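Local coordinates for ferritin (Mycoplasma penetrans, PDB 7DIE), which assembles into a 24-subunit iron-storage shell and probably oxidises ferrous iron, taken up through B-channels, at atypical ferroxidase centres, at residues 8-13 with 119-124; 20-25 with 75-81; 51-56 with 138-142; 59-64 with 130-134. One frame throughout, in Å; residues are numbered along the deposited sequence.

Interaction 1: residues 8-13 with 119-124; sequences KDERIM and AKDFET
Two helix starts meet here at one end of the subunit. Residues 8 and 9 are extended and helix 10-39 begins at Glu10; in 119-124, Lys120 adopts a positive phi (61°) in a Schellman motif, Asp121 centres an inverse gamma turn, and helix 122-150 follows. The closest CA pair is Ile12 and Asp121, 7.8 Å apart. Asp9 is an N-cap, its OD1 accepting from Arg11 N at 3.0 Å. Asp121 (chi1 t) is the other: its OD1 takes Thr124 N at 3.0 Å and its OD2 takes Thr124 OG1 at 2.7 Å. Both caps lie at one end of the ferritin four-helix bundle, where helix 91-118 turns into helix 122-150. Lys8, its chi1 to chi3 all m, curls so that NZ makes salt bridges to Asp121 OD1 (2.8 Å) and Glu123 OE1 (2.7 Å). Glu123 OE2 is held by Arg106 of a second subunit, and Thr124 OG1 also bonds to Tyr67 OH. Water 1 accepts from Asp9 N at 2.9 Å and donates weakly to Asp121 OD2 at 2.7 Å. Beside these charges, Ile12 CD1 lies 3.6 Å from Ala119 CB, and Met13 CE reaches Thr124 OG1 at 3.3 Å.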
loop_
_atom_site.group_PDB
_atom_site.type_symbol
_atom_site.label_atom_id
_atom_site.label_comp_id
_atom_site.label_asym_id
_atom_site.label_seq_id
_atom_site.Cartn_x
_atom_site.Cartn_y
_atom_site.Cartn_z
ATOM N N LYS A 8 18.716 -11.594 51.751
ATOM C CA LYS A 8 17.305 -11.730 52.095
ATOM C C LYS A 8 17.170 -12.604 53.336
ATOM O O LYS A 8 17.986 -13.487 53.582
ATOM C CB LYS A 8 16.511 -12.348 50.936
ATOM C CG LYS A 8 16.601 -11.564 49.603
ATOM C CD LYS A 8 16.171 -10.104 49.736
ATOM C CE LYS A 8 14.667 -9.949 50.035
ATOM N NZ LYS A 8 14.336 -8.516 50.274
ATOM N N ASP A 9 16.154 -12.335 54.158
ATOM C CA ASP A 9 15.998 -13.172 55.342
ATOM C C ASP A 9 15.340 -14.483 54.957
ATOM O O ASP A 9 14.317 -14.509 54.263
ATOM C CB ASP A 9 15.198 -12.513 56.463
ATOM C CG ASP A 9 15.414 -13.235 57.809
ATOM O OD1 ASP A 9 14.729 -14.255 58.077
ATOM O OD2 ASP A 9 16.326 -12.829 58.569
ATOM N N GLU A 10 15.929 -15.571 55.434
ATOM C CA GLU A 10 15.486 -16.908 55.050
ATOM C C GLU A 10 14.055 -17.212 55.489
ATOM O O GLU A 10 13.382 -18.003 54.830
ATOM C CB GLU A 10 16.434 -17.982 55.593
ATOM C CG GLU A 10 16.165 -19.363 54.988
ATOM C CD GLU A 10 17.269 -20.377 55.245
ATOM O OE1 GLU A 10 18.080 -20.628 54.321
ATOM O OE2 GLU A 10 17.313 -20.926 56.372
ATOM N N ARG A 11 13.578 -16.566 56.531
ATOM C CA ARG A 11 12.213 -16.761 56.933
ATOM C C ARG A 11 11.224 -16.278 55.878
ATOM O O ARG A 11 10.288 -16.957 55.587
ATOM C CB ARG A 11 11.911 -16.011 58.192
ATOM C CG ARG A 11 12.376 -16.721 59.412
ATOM C CD ARG A 11 11.517 -17.915 59.641
ATOM N NE ARG A 11 12.031 -18.620 60.773
ATOM C CZ ARG A 11 11.284 -19.217 61.687
ATOM N NH1 ARG A 11 11.884 -19.817 62.692
ATOM N NH2 ARG A 11 9.958 -19.227 61.577
ATOM N N ILE A 12 11.452 -15.091 55.348
ATOM C CA ILE A 12 10.565 -14.515 54.362
ATOM C C ILE A 12 10.705 -15.278 53.055
ATOM O O ILE A 12 9.706 -15.575 52.389
ATOM C CB ILE A 12 10.838 -13.009 54.201
ATOM C CG1 ILE A 12 10.784 -12.323 55.571
ATOM C CG2 ILE A 12 9.846 -12.396 53.194
ATOM C CD1 ILE A 12 9.452 -12.476 56.276
ATOM N N MET A 13 11.938 -15.657 52.692
ATOM C CA MET A 13 12.116 -16.389 51.436
ATOM C C MET A 13 11.480 -17.772 51.507
ATOM O O MET A 13 10.936 -18.263 50.511
ATOM C CB MET A 13 13.597 -16.489 51.074
ATOM C CG MET A 13 14.247 -15.162 50.794
ATOM S SD MET A 13 13.500 -14.231 49.432
ATOM C CE MET A 13 12.440 -13.142 50.221
ATOM N N ALA A 119 8.140 -7.787 58.639
ATOM C CA ALA A 119 9.580 -7.999 58.650
ATOM C C ALA A 119 10.346 -6.913 57.931
ATOM O O ALA A 119 11.570 -7.036 57.816
ATOM C CB ALA A 119 9.902 -9.358 58.026
ATOM N N LYS A 120 9.662 -5.864 57.454
ATOM C CA LYS A 120 10.290 -4.756 56.730
ATOM C C LYS A 120 10.964 -5.248 55.458
ATOM O O LYS A 120 11.940 -4.658 54.983
ATOM C CB LYS A 120 11.304 -3.996 57.595
ATOM C CG LYS A 120 10.879 -3.763 59.023
ATOM C CD LYS A 120 9.716 -2.824 59.077
ATOM C CE LYS A 120 9.513 -2.273 60.492
ATOM N NZ LYS A 120 8.182 -1.627 60.585
ATOM N N ASP A 121 10.467 -6.348 54.904
ATOM C CA ASP A 121 10.945 -6.808 53.601
ATOM C C ASP A 121 10.056 -6.131 52.562
ATOM O O ASP A 121 9.051 -6.676 52.123
ATOM C CB ASP A 121 10.906 -8.323 53.497
ATOM C CG ASP A 121 11.515 -8.829 52.193
ATOM O OD1 ASP A 121 11.793 -8.009 51.294
ATOM O OD2 ASP A 121 11.730 -10.039 52.074
ATOM N N PHE A 122 10.415 -4.909 52.192
ATOM C CA PHE A 122 9.578 -4.156 51.267
ATOM C C PHE A 122 9.719 -4.644 49.840
ATOM O O PHE A 122 8.797 -4.441 49.042
ATOM C CB PHE A 122 9.918 -2.681 51.349
ATOM C CG PHE A 122 9.577 -2.085 52.675
ATOM C CD1 PHE A 122 8.289 -1.671 52.949
ATOM C CD2 PHE A 122 10.540 -2.003 53.679
ATOM C CE1 PHE A 122 7.976 -1.143 54.204
ATOM C CE2 PHE A 122 10.223 -1.475 54.929
ATOM C CZ PHE A 122 8.947 -1.054 55.183
ATOM N N GLU A 123 10.846 -5.280 49.507
ATOM C CA GLU A 123 10.954 -5.910 48.195
ATOM C C GLU A 123 9.917 -7.016 48.041
ATOM O O GLU A 123 9.222 -7.092 47.023
ATOM C CB GLU A 123 12.371 -6.443 47.986
ATOM C CG GLU A 123 13.391 -5.297 47.922
ATOM C CD GLU A 123 14.844 -5.751 47.967
ATOM O OE1 GLU A 123 15.111 -6.922 48.267
ATOM O OE2 GLU A 123 15.723 -4.918 47.683
ATOM N N THR A 124 9.798 -7.891 49.041
ATOM C CA THR A 124 8.813 -8.966 48.942
ATOM C C THR A 124 7.391 -8.419 49.014
ATOM O O THR A 124 6.507 -8.857 48.259
ATOM C CB THR A 124 9.079 -10.011 50.037
ATOM O OG1 THR A 124 10.368 -10.592 49.818
ATOM C CG2 THR A 124 8.036 -11.133 49.990
HETATM O O HOH W 1 14.018 -10.439 53.427
#

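Interaction 2: residues 20-25 with 75-81; sequences YNVELC and LKINQIS
In the ferritin fold a long loop joins the second and third helices of the bundle, and here its 75-81 part lies along one face of helix 10-39. The loop runs extended from Leu75 to Asn78, then makes a 3-10 turn at 79-81. Asn21 (chi1 m) projects from the helix and reads the loop backbone with both ends of its amide: ND2 donates to Lys76 O (2.8 Å) and OD1 accepts from Asn78 N (2.9 Å). Asn78 OD1 accepts from Ile80 N (2.9 Å), an Asx turn, and Ser81 OG donates to Asn78 O (2.9 Å). This turn brings the CA atoms of Cys25 and Ser81 within 4.2 Å, with CA-H...O contacts from Cys25 CA to Ser81 O (3.2 Å) and from Ser81 CA to Asn21 O (3.5 Å). Leu75 CD2 sits 3.8 Å over the Tyr20 ring centroid, a CH-pi contact; Tyr20 CE1 meets Ile77 CD1 at 3.4 Å. Tyr20 and Leu24 pack on Met61 of helix 43-70, Val22 on Val105 of helix 91-118, and a third subunit meets Leu75 through His32 and Thr35.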
loop_
_atom_site.group_PDB
_atom_site.type_symbol
_atom_site.label_atom_id
_atom_site.label_comp_id
_atom_site.label_asym_id
_atom_site.label_seq_id
_atom_site.Cartn_x
_atom_site.Cartn_y
_atom_site.Cartn_z
ATOM N N TYR A 20 4.808 -20.420 46.485
ATOM C CA TYR A 20 4.954 -21.118 45.202
ATOM C C TYR A 20 4.334 -22.508 45.274
ATOM O O TYR A 20 3.589 -22.925 44.373
ATOM C CB TYR A 20 6.434 -21.202 44.807
ATOM C CG TYR A 20 6.684 -21.854 43.441
ATOM C CD1 TYR A 20 6.615 -23.227 43.283
ATOM C CD2 TYR A 20 7.023 -21.086 42.336
ATOM C CE1 TYR A 20 6.839 -23.830 42.051
ATOM C CE2 TYR A 20 7.273 -21.678 41.090
ATOM C CZ TYR A 20 7.179 -23.055 40.958
ATOM O OH TYR A 20 7.406 -23.677 39.737
ATOM N N ASN A 21 4.634 -23.252 46.347
ATOM C CA ASN A 21 4.060 -24.589 46.485
ATOM C C ASN A 21 2.540 -24.538 46.575
ATOM O O ASN A 21 1.866 -25.467 46.129
ATOM C CB ASN A 21 4.640 -25.297 47.720
ATOM C CG ASN A 21 6.041 -25.826 47.486
ATOM O OD1 ASN A 21 6.218 -26.973 47.073
ATOM N ND2 ASN A 21 7.047 -24.988 47.727
ATOM N N VAL A 22 1.983 -23.482 47.170
ATOM C CA VAL A 22 0.528 -23.384 47.276
ATOM C C VAL A 22 -0.093 -23.088 45.913
ATOM O O VAL A 22 -1.145 -23.649 45.558
ATOM C CB VAL A 22 0.139 -22.327 48.324
ATOM C CG1 VAL A 22 -1.370 -22.068 48.290
ATOM C CG2 VAL A 22 0.579 -22.789 49.728
ATOM N N GLU A 23 0.539 -22.211 45.119
ATOM C CA GLU A 23 0.032 -21.985 43.756
ATOM C C GLU A 23 0.153 -23.245 42.901
ATOM O O GLU A 23 -0.724 -23.536 42.073
ATOM C CB GLU A 23 0.786 -20.832 43.087
ATOM C CG GLU A 23 0.715 -19.494 43.846
ATOM C CD GLU A 23 -0.500 -18.659 43.458
ATOM O OE1 GLU A 23 -1.470 -19.218 42.886
ATOM O OE2 GLU A 23 -0.479 -17.437 43.722
ATOM N N LEU A 24 1.247 -23.991 43.067
ATOM C CA LEU A 24 1.411 -25.248 42.342
ATOM C C LEU A 24 0.428 -26.296 42.840
ATOM O O LEU A 24 -0.062 -27.120 42.062
ATOM C CB LEU A 24 2.856 -25.751 42.489
ATOM C CG LEU A 24 3.195 -27.122 41.889
ATOM C CD1 LEU A 24 2.832 -27.168 40.398
ATOM C CD2 LEU A 24 4.696 -27.445 42.117
ATOM N N CYS A 25 0.130 -26.291 44.139
ATOM C CA CYS A 25 -0.874 -27.224 44.631
ATOM C C CYS A 25 -2.207 -26.956 43.945
ATOM O O CYS A 25 -2.896 -27.889 43.504
ATOM C CB CYS A 25 -0.990 -27.105 46.158
ATOM S SG CYS A 25 -2.164 -28.264 46.892
ATOM N N LEU A 75 14.400 -21.625 45.589
ATOM C CA LEU A 75 13.048 -22.174 45.615
ATOM C C LEU A 75 13.081 -23.643 46.016
ATOM O O LEU A 75 13.781 -24.445 45.398
ATOM C CB LEU A 75 12.390 -22.037 44.239
ATOM C CG LEU A 75 11.077 -22.786 44.011
ATOM C CD1 LEU A 75 10.001 -22.199 44.908
ATOM C CD2 LEU A 75 10.662 -22.657 42.533
ATOM N N LYS A 76 12.298 -24.001 47.024
ATOM C CA LYS A 76 12.212 -25.375 47.502
ATOM C C LYS A 76 10.810 -25.914 47.232
ATOM O O LYS A 76 9.837 -25.402 47.786
ATOM C CB LYS A 76 12.530 -25.437 49.000
ATOM C CG LYS A 76 13.861 -24.773 49.402
ATOM C CD LYS A 76 13.766 -24.105 50.775
ATOM C CE LYS A 76 15.082 -23.449 51.182
ATOM N NZ LYS A 76 15.011 -22.820 52.535
ATOM N N ILE A 77 10.707 -26.936 46.387
ATOM C CA ILE A 77 9.441 -27.634 46.158
ATOM C C ILE A 77 9.344 -28.783 47.146
ATOM O O ILE A 77 10.336 -29.478 47.394
ATOM C CB ILE A 77 9.331 -28.161 44.714
ATOM C CG1 ILE A 77 9.674 -27.077 43.678
ATOM C CG2 ILE A 77 7.958 -28.798 44.477
ATOM C CD1 ILE A 77 8.920 -25.850 43.839
ATOM N N ASN A 78 8.161 -28.999 47.709
ATOM C CA ASN A 78 8.013 -30.093 48.660
ATOM C C ASN A 78 6.564 -30.576 48.654
ATOM O O ASN A 78 5.786 -30.252 47.752
ATOM C CB ASN A 78 8.484 -29.643 50.052
ATOM C CG ASN A 78 7.697 -28.465 50.571
ATOM O OD1 ASN A 78 6.509 -28.311 50.276
ATOM N ND2 ASN A 78 8.353 -27.621 51.357
ATOM N N GLN A 79 6.196 -31.325 49.694
ATOM C CA GLN A 79 4.900 -31.994 49.759
ATOM C C GLN A 79 3.731 -31.022 49.777
ATOM O O GLN A 79 2.602 -31.434 49.497
ATOM C CB GLN A 79 4.838 -32.871 51.014
ATOM C CG GLN A 79 5.404 -34.268 50.841
ATOM C CD GLN A 79 6.823 -34.279 50.297
ATOM O OE1 GLN A 79 7.128 -34.994 49.333
ATOM N NE2 GLN A 79 7.706 -33.491 50.918
ATOM N N ILE A 80 3.961 -29.754 50.124
ATOM C CA ILE A 80 2.872 -28.777 50.101
ATOM C C ILE A 80 2.248 -28.702 48.713
ATOM O O ILE A 80 1.051 -28.419 48.573
ATOM C CB ILE A 80 3.380 -27.399 50.575
ATOM C CG1 ILE A 80 3.839 -27.487 52.029
ATOM C CG2 ILE A 80 2.278 -26.315 50.463
ATOM C CD1 ILE A 80 2.781 -28.061 52.925
ATOM N N SER A 81 3.033 -28.993 47.674
ATOM C CA SER A 81 2.576 -28.843 46.296
ATOM C C SER A 81 1.626 -29.942 45.840
ATOM O O SER A 81 1.055 -29.819 44.754
ATOM C CB SER A 81 3.780 -28.815 45.354
ATOM O OG SER A 81 4.358 -30.120 45.231
#

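Interaction 3: residues 51-56 with 138-142; sequences KMGSDK and DLEEI. With FE (Fe (III) ion), chain G; FE (Fe (III) ion), chain H.
Helical throughout, 51-56 and 138-142 run antiparallel (170°), their axes 12.1 Å apart at closest approach; Met52 and Asp138 have the nearest CA atoms (8.0 Å). The wide gap holds an iron site. Asp138 (chi1 m) chelates one Fe(III), chain G, through OD1 (2.5 Å) and OD2 (2.4 Å), while its OD1 also reaches the second iron, chain H, at 2.6 Å and so bridges the pair. From the facing helix Asp55 (chi1 t) binds the chain G iron through OD2 at 2.3 Å, and its OD1 accepts from iron-bound water 2 at 2.6 Å. His60 and Asp134 complete the protein ligands of the chain G iron; the iron pair is consistent with a ferroxidase centre of atypical make-up. Asp138 OD2 also forms a salt bridge with Lys56 NZ (2.9 Å), a charge shared with Glu102 and Glu23. Next, Glu140 turns from the facing helix to Lys70 of a fourth subunit. Glu141 OE2 makes a long ion pair with Lys51 NZ (3.9 Å); both side chains find closer polar partners at Lys166. Ile142 CD1 ends the row against Met52 CE at 3.8 Å, the methionine folded by three m torsions. Met52 and Ile142 share Tyr30 of helix 10-39, and helix 91-118 brings Glu102 against Asp138 and Ile142.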
loop_
_atom_site.group_PDB
_atom_site.type_symbol
_atom_site.label_atom_id
_atom_site.label_comp_id
_atom_site.label_asym_id
_atom_site.label_seq_id
_atom_site.Cartn_x
_atom_site.Cartn_y
_atom_site.Cartn_z
ATOM N N LYS A 51 -7.481 -23.958 31.914
ATOM C CA LYS A 51 -7.094 -22.553 31.846
ATOM C C LYS A 51 -6.607 -22.055 33.199
ATOM O O LYS A 51 -5.585 -21.365 33.281
ATOM C CB LYS A 51 -8.268 -21.714 31.358
ATOM C CG LYS A 51 -7.980 -20.202 31.313
ATOM C CD LYS A 51 -9.258 -19.403 31.074
ATOM C CE LYS A 51 -9.055 -17.915 31.377
ATOM N NZ LYS A 51 -10.241 -17.072 30.987
ATOM N N MET A 52 -7.313 -22.416 34.274
ATOM C CA MET A 52 -6.912 -21.954 35.604
ATOM C C MET A 52 -5.544 -22.509 35.984
ATOM O O MET A 52 -4.687 -21.781 36.497
ATOM C CB MET A 52 -7.958 -22.357 36.652
ATOM C CG MET A 52 -9.331 -21.712 36.497
ATOM S SD MET A 52 -9.309 -19.918 36.552
ATOM C CE MET A 52 -8.815 -19.605 38.244
ATOM N N GLY A 53 -5.325 -23.808 35.754
ATOM C CA GLY A 53 -4.035 -24.392 36.083
ATOM C C GLY A 53 -2.912 -23.825 35.234
ATOM O O GLY A 53 -1.807 -23.581 35.730
ATOM N N SER A 54 -3.175 -23.612 33.940
ATOM C CA SER A 54 -2.145 -23.024 33.084
ATOM C C SER A 54 -1.813 -21.607 33.531
ATOM O O SER A 54 -0.645 -21.196 33.488
ATOM C CB SER A 54 -2.597 -23.036 31.622
ATOM O OG SER A 54 -2.852 -24.373 31.215
ATOM N N ASP A 55 -2.821 -20.839 33.957
ATOM C CA ASP A 55 -2.561 -19.487 34.444
ATOM C C ASP A 55 -1.709 -19.506 35.709
ATOM O O ASP A 55 -0.802 -18.676 35.874
ATOM C CB ASP A 55 -3.876 -18.744 34.711
ATOM C CG ASP A 55 -3.662 -17.453 35.490
ATOM O OD1 ASP A 55 -3.075 -16.521 34.909
ATOM O OD2 ASP A 55 -4.060 -17.371 36.677
ATOM N N LYS A 56 -1.983 -20.439 36.623
ATOM C CA LYS A 56 -1.122 -20.544 37.803
ATOM C C LYS A 56 0.331 -20.752 37.389
ATOM O O LYS A 56 1.243 -20.155 37.968
ATOM C CB LYS A 56 -1.572 -21.691 38.717
ATOM C CG LYS A 56 -2.939 -21.487 39.385
ATOM C CD LYS A 56 -2.996 -20.167 40.165
ATOM C CE LYS A 56 -4.282 -20.047 41.015
ATOM N NZ LYS A 56 -4.276 -18.779 41.838
ATOM N N ASP A 138 -8.826 -14.517 40.622
ATOM C CA ASP A 138 -8.909 -15.971 40.516
ATOM C C ASP A 138 -10.009 -16.526 41.409
ATOM O O ASP A 138 -10.730 -17.449 41.012
ATOM C CB ASP A 138 -7.569 -16.626 40.871
ATOM C CG ASP A 138 -6.514 -16.416 39.807
ATOM O OD1 ASP A 138 -6.832 -15.793 38.773
ATOM O OD2 ASP A 138 -5.359 -16.841 40.014
ATOM N N LEU A 139 -10.140 -16.003 42.628
ATOM C CA LEU A 139 -11.220 -16.486 43.482
ATOM C C LEU A 139 -12.578 -16.116 42.896
ATOM O O LEU A 139 -13.519 -16.917 42.937
ATOM C CB LEU A 139 -11.058 -15.940 44.903
ATOM C CG LEU A 139 -12.075 -16.466 45.931
ATOM C CD1 LEU A 139 -12.057 -17.996 45.993
ATOM C CD2 LEU A 139 -11.807 -15.875 47.320
ATOM N N GLU A 140 -12.692 -14.930 42.297
ATOM C CA GLU A 140 -13.959 -14.564 41.667
ATOM C C GLU A 140 -14.323 -15.521 40.541
ATOM O O GLU A 140 -15.490 -15.903 40.396
ATOM C CB GLU A 140 -13.905 -13.134 41.130
ATOM C CG GLU A 140 -15.243 -12.691 40.543
ATOM C CD GLU A 140 -15.196 -11.297 39.956
ATOM O OE1 GLU A 140 -14.331 -11.030 39.100
ATOM O OE2 GLU A 140 -16.019 -10.461 40.369
ATOM N N GLU A 141 -13.343 -15.894 39.716
ATOM C CA GLU A 141 -13.600 -16.799 38.599
ATOM C C GLU A 141 -14.112 -18.147 39.086
ATOM O O GLU A 141 -15.088 -18.687 38.556
ATOM C CB GLU A 141 -12.318 -16.996 37.783
ATOM C CG GLU A 141 -11.988 -15.838 36.859
ATOM C CD GLU A 141 -12.285 -16.186 35.403
ATOM O OE1 GLU A 141 -13.417 -15.928 34.938
ATOM O OE2 GLU A 141 -11.389 -16.743 34.732
ATOM N N ILE A 142 -13.438 -18.729 40.073
ATOM C CA ILE A 142 -13.882 -20.023 40.580
ATOM C C ILE A 142 -15.212 -19.877 41.305
ATOM O O ILE A 142 -16.121 -20.706 41.144
ATOM C CB ILE A 142 -12.784 -20.624 41.467
ATOM C CG1 ILE A 142 -11.683 -21.148 40.545
ATOM C CG2 ILE A 142 -13.353 -21.743 42.360
ATOM C CD1 ILE A 142 -10.400 -21.395 41.216
HETATM FE FE FE G . -4.414 -15.633 38.132
HETATM FE FE FE H . -6.533 -15.150 36.311
HETATM O O HOH W 2 -3.314 -14.430 36.393
#

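Interaction 4: residues 59-64 with 130-134; sequences AHMSRL and WFVKD. With FE (Fe (III) ion), chain G.
Helices 59-64 and 130-134 lie antiparallel at 170°, their axes 11.5 Å apart at closest approach. The nearest CA atoms are those of His60 and Phe131, 7.6 Å apart. The first helix carries a wider pi-type turn at 59-61, where Ala59 and His60 have phi of -113° and -93°. His60 (chi1 m) swings its ring across so that NE2 binds the chain G Fe(III) at 2.3 Å; Asp134 (chi1 t) binds it through OD2 at 2.1 Å, and water 2 is a further ligand at 2.4 Å. The two metal-bound atoms, His60 NE2 and Asp134 OD2, stand only 2.9 Å apart without a hydrogen bond. Asp55 and Asp138 supply the remaining protein ligands of this iron, held between two helices of the ferritin four-helix bundle. Glu23 accepts from ND1 of His60, orienting the imidazole. Around the histidine, Trp130 (chi1 t) points its edge at the His60 face, edge-to-face with centroids 4.8 Å apart and planes at 74°. One face of the indole is covered by Arg63, whose guanidinium stacks flat (7°, centres 3.7 Å apart) as a cation-pi pair while NH1 donates to Ala59 O at 2.9 Å. Phe131 (chi1 m) fills the bundle interior, CZ lying 3.5 Å from Leu64 CG.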
loop_
_atom_site.group_PDB
_atom_site.type_symbol
_atom_site.label_atom_id
_atom_site.label_comp_id
_atom_site.label_asym_id
_atom_site.label_seq_id
_atom_site.Cartn_x
_atom_site.Cartn_y
_atom_site.Cartn_z
ATOM N N ALA A 59 1.546 -17.316 35.066
ATOM C CA ALA A 59 1.459 -15.987 35.657
ATOM C C ALA A 59 1.874 -15.950 37.122
ATOM O O ALA A 59 2.499 -14.982 37.543
ATOM C CB ALA A 59 0.035 -15.440 35.527
ATOM N N HIS A 60 1.562 -16.985 37.907
ATOM C CA HIS A 60 1.856 -16.945 39.345
ATOM C C HIS A 60 3.216 -17.560 39.649
ATOM O O HIS A 60 4.121 -16.873 40.130
ATOM C CB HIS A 60 0.759 -17.673 40.125
ATOM C CG HIS A 60 -0.583 -17.018 40.013
ATOM N ND1 HIS A 60 -1.222 -16.440 41.088
ATOM C CD2 HIS A 60 -1.395 -16.829 38.945
ATOM C CE1 HIS A 60 -2.381 -15.940 40.693
ATOM N NE2 HIS A 60 -2.506 -16.149 39.394
ATOM N N MET A 61 3.371 -18.852 39.353
ATOM C CA MET A 61 4.635 -19.532 39.628
ATOM C C MET A 61 5.797 -18.855 38.907
ATOM O O MET A 61 6.896 -18.752 39.453
ATOM C CB MET A 61 4.514 -21.002 39.225
ATOM C CG MET A 61 3.524 -21.763 40.088
ATOM S SD MET A 61 2.747 -23.197 39.313
ATOM C CE MET A 61 4.179 -24.045 38.729
ATOM N N SER A 62 5.575 -18.386 37.670
ATOM C CA SER A 62 6.656 -17.743 36.928
ATOM C C SER A 62 7.120 -16.468 37.621
ATOM O O SER A 62 8.324 -16.215 37.709
ATOM C CB SER A 62 6.213 -17.419 35.495
ATOM O OG SER A 62 5.147 -16.478 35.505
ATOM N N ARG A 63 6.183 -15.650 38.119
ATOM C CA ARG A 63 6.579 -14.425 38.821
ATOM C C ARG A 63 7.323 -14.747 40.116
ATOM O O ARG A 63 8.276 -14.049 40.475
ATOM C CB ARG A 63 5.356 -13.549 39.125
ATOM C CG ARG A 63 4.882 -12.676 37.952
ATOM C CD ARG A 63 3.618 -11.889 38.343
ATOM N NE ARG A 63 3.227 -10.925 37.314
ATOM C CZ ARG A 63 2.599 -11.250 36.188
ATOM N NH1 ARG A 63 2.278 -12.524 35.932
ATOM N NH2 ARG A 63 2.293 -10.304 35.308
ATOM N N LEU A 64 6.921 -15.813 40.819
ATOM C CA LEU A 64 7.579 -16.150 42.084
ATOM C C LEU A 64 8.994 -16.653 41.852
ATOM O O LEU A 64 9.927 -16.223 42.532
ATOM C CB LEU A 64 6.759 -17.191 42.856
ATOM C CG LEU A 64 5.389 -16.686 43.308
ATOM C CD1 LEU A 64 4.472 -17.840 43.688
ATOM C CD2 LEU A 64 5.539 -15.725 44.490
ATOM N N TRP A 130 1.031 -7.701 43.161
ATOM C CA TRP A 130 0.383 -8.309 41.998
ATOM C C TRP A 130 -0.513 -9.466 42.419
ATOM O O TRP A 130 -1.599 -9.664 41.862
ATOM C CB TRP A 130 1.435 -8.801 40.990
ATOM C CG TRP A 130 0.803 -9.399 39.740
ATOM C CD1 TRP A 130 0.487 -8.726 38.585
ATOM C CD2 TRP A 130 0.372 -10.755 39.543
ATOM N NE1 TRP A 130 -0.088 -9.587 37.678
ATOM C CE2 TRP A 130 -0.183 -10.833 38.245
ATOM C CE3 TRP A 130 0.403 -11.914 40.333
ATOM C CZ2 TRP A 130 -0.704 -12.019 37.723
ATOM C CZ3 TRP A 130 -0.121 -13.094 39.810
ATOM C CH2 TRP A 130 -0.666 -13.133 38.517
ATOM N N PHE A 131 -0.065 -10.242 43.402
ATOM C CA PHE A 131 -0.791 -11.421 43.858
ATOM C C PHE A 131 -1.980 -11.042 44.711
ATOM O O PHE A 131 -3.008 -11.725 44.672
ATOM C CB PHE A 131 0.154 -12.334 44.654
ATOM C CG PHE A 131 1.207 -12.966 43.817
ATOM C CD1 PHE A 131 2.385 -12.290 43.536
ATOM C CD2 PHE A 131 1.012 -14.240 43.283
ATOM C CE1 PHE A 131 3.366 -12.876 42.745
ATOM C CE2 PHE A 131 2.008 -14.839 42.479
ATOM C CZ PHE A 131 3.171 -14.156 42.210
ATOM N N VAL A 132 -1.843 -9.983 45.518
ATOM C CA VAL A 132 -2.992 -9.469 46.257
ATOM C C VAL A 132 -4.124 -9.143 45.290
ATOM O O VAL A 132 -5.275 -9.541 45.486
ATOM C CB VAL A 132 -2.611 -8.227 47.080
ATOM C CG1 VAL A 132 -3.899 -7.576 47.640
ATOM C CG2 VAL A 132 -1.632 -8.565 48.210
ATOM N N LYS A 133 -3.805 -8.413 44.220
ATOM C CA LYS A 133 -4.835 -8.049 43.251
ATOM C C LYS A 133 -5.348 -9.272 42.503
ATOM O O LYS A 133 -6.564 -9.470 42.373
ATOM C CB LYS A 133 -4.287 -7.000 42.275
ATOM C CG LYS A 133 -5.335 -6.404 41.327
ATOM C CD LYS A 133 -4.727 -5.275 40.492
ATOM C CE LYS A 133 -5.750 -4.645 39.551
ATOM N NZ LYS A 133 -6.917 -4.078 40.297
ATOM N N ASP A 134 -4.442 -10.116 42.009
ATOM C CA ASP A 134 -4.877 -11.204 41.140
ATOM C C ASP A 134 -5.563 -12.326 41.904
ATOM O O ASP A 134 -6.397 -13.026 41.323
ATOM C CB ASP A 134 -3.712 -11.782 40.348
ATOM C CG ASP A 134 -4.191 -12.534 39.109
ATOM O OD1 ASP A 134 -4.719 -11.885 38.203
ATOM O OD2 ASP A 134 -4.074 -13.760 39.064
HETATM FE FE FE G . -4.414 -15.633 38.132
HETATM O O HOH W 2 -3.314 -14.430 36.393
#

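Overall arrangement
Interactions 3 and 4 join the same two helices, 43-70 and 122-150, in successive turns (centres 11 Å apart) and share the chain G iron and water 2; carboxylates dominate the first, aromatic rings flank the metal in the second. Interaction 2 lies over them on helix 10-39 and is tied in through Glu23, whose OE1 bridges to Lys56 NZ at 3.0 Å and whose OE2 meets His60 ND1 at 2.9 Å. Interaction 1 is a buried contact although it lies at the bundle end, without metal; the other three are partly buried. Its ion pairs and helix caps contrast with the amide-to-backbone bonding and apolar packing of interaction 2. All four reach neighbouring subunits.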